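Local coordinates for rhamnose ABC transporter, periplasmic rhamnose-binding protein (Kribbella flavida, PDB 4KVF) that probably binds rhamnose outside the cell membrane and delivers it to an ABC importer, at residues 131-134 with 135-138. Residues are numbered along the deposited sequence; the frame is centred on the assembly and turned at random.
Sequences AAKT and CRDA
Ala131 meets Arg136 through its backbone: the carbonyl O lies 3.7 Å from NE, oblique to the guanidinium plane. Its small methyl suits a buried place against Thr126 of strand 123-127. Ala132 supplies the closing bond of a tight turn. Its O accepts from Cys135 N at 3.0 Å, with an N-H...O angle of 146°, and the donor stands well above the carbonyl plane instead of lying on a lone pair. The same oxygen touches Arg136 CD (3.4 Å), while Ala132 CB rests 3.9 Å from Cys135 SG, a methyl being compact enough to pack beside the sulfur. SG is itself tied in a disulfide to Cys111, so the turn is fastened covalently to helix 111-119.

Lys133 occupies the first corner of the turn and runs alongside Arg136, both side chains pointing the same way. A bend at chi2 (-58°) brings its CD over one guanidinium face, 3.3 Å from NH2. Aliphatic carbons thus cover the flat group, whereas the ammonium NZ stays 5.2 Å from NH2, which should moderate the repulsion of like charges. The arginine gains compensation elsewhere: NE forms a salt bridge with Asp130 and NH2 donates to Ala321 O, two links that hold the guanidinium in position. Thr134, at the second corner, is exposed; chi1 of 54° sets OG1 between its backbone N and carbonyl carbon and brings it to 3.8 Å from Cys135 SG. A small polar side chain is at ease on such an exposed corner.

With the i to i+3 bond and the backbone angles of Lys133 and Thr134, residues 132-135 form a type I beta turn. It lies in the loop connecting the parallel neighbours 123-127 and 138-141 in the six-stranded sheet of one lobe of a periplasmic binding protein fold.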
loop_
_atom_site.group_PDB
_atom_site.type_symbol
_atom_site.label_atom_id
_atom_site.label_comp_id
_atom_site.label_asym_id
_atom_site.label_seq_id
_atom_site.Cartn_x
_atom_site.Cartn_y
_atom_site.Cartn_z
ATOM N N ALA A 131 5.811 4.621 -12.144
ATOM C CA ALA A 131 5.987 4.840 -13.583
ATOM C C ALA A 131 7.253 4.104 -14.013
ATOM O O ALA A 131 7.960 3.555 -13.169
ATOM C CB ALA A 131 6.103 6.334 -13.887
ATOM N N ALA A 132 7.531 4.067 -15.316
ATOM C CA ALA A 132 8.779 3.476 -15.788
ATOM C C ALA A 132 9.935 4.156 -15.057
ATOM O O ALA A 132 9.870 5.353 -14.765
ATOM C CB ALA A 132 8.925 3.637 -17.292
ATOM N N LYS A 133 10.984 3.392 -14.754
ATOM C CA LYS A 133 12.042 3.869 -13.861
ATOM C C LYS A 133 12.716 5.154 -14.347
ATOM O O LYS A 133 13.212 5.947 -13.545
ATOM C CB LYS A 133 13.088 2.770 -13.613
ATOM C CG LYS A 133 12.507 1.422 -13.167
ATOM C CD LYS A 133 11.672 1.540 -11.892
ATOM C CE LYS A 133 11.338 0.177 -11.291
ATOM N NZ LYS A 133 10.490 -0.674 -12.177
ATOM N N THR A 134 12.711 5.358 -15.659
ATOM C CA THR A 134 13.366 6.507 -16.284
ATOM C C THR A 134 12.495 7.760 -16.387
ATOM O O THR A 134 12.866 8.709 -17.073
ATOM C CB THR A 134 13.847 6.149 -17.702
ATOM O OG1 THR A 134 12.743 5.640 -18.457
ATOM C CG2 THR A 134 14.940 5.083 -17.645
ATOM N N CYS A 135 11.350 7.762 -15.712
ATOM C CA CYS A 135 10.391 8.863 -15.823
ATOM C C CYS A 135 10.032 9.455 -14.468
ATOM O O CYS A 135 9.077 10.214 -14.356
ATOM C CB CYS A 135 9.115 8.393 -16.527
ATOM S SG CYS A 135 9.467 7.456 -18.051
ATOM N N ARG A 136 10.762 9.074 -13.428
ATOM C CA ARG A 136 10.578 9.701 -12.123
ATOM C C ARG A 136 11.867 9.652 -11.301
ATOM O O ARG A 136 12.745 8.832 -11.556
ATOM C CB ARG A 136 9.417 9.058 -11.350
ATOM C CG ARG A 136 9.742 7.733 -10.649
ATOM C CD ARG A 136 10.025 6.571 -11.595
ATOM N NE ARG A 136 10.158 5.347 -10.811
ATOM C CZ ARG A 136 11.287 4.900 -10.274
ATOM N NH1 ARG A 136 12.428 5.560 -10.453
ATOM N NH2 ARG A 136 11.276 3.788 -9.551
ATOM N N ASP A 137 11.983 10.537 -10.317
ATOM C CA ASP A 137 13.190 10.587 -9.493
ATOM C C ASP A 137 13.165 9.585 -8.343
ATOM O O ASP A 137 14.204 9.063 -7.962
ATOM C CB ASP A 137 13.403 12.008 -8.971
ATOM C CG ASP A 137 13.551 13.010 -10.102
ATOM O OD1 ASP A 137 14.629 13.022 -10.738
ATOM O OD2 ASP A 137 12.591 13.774 -10.349
ATOM N N ALA A 138 11.977 9.319 -7.809
ATOM C CA ALA A 138 11.813 8.353 -6.726
ATOM C C ALA A 138 10.399 7.796 -6.710
ATOM O O ALA A 138 9.468 8.421 -7.217
ATOM C CB ALA A 138 12.139 8.989 -5.373
#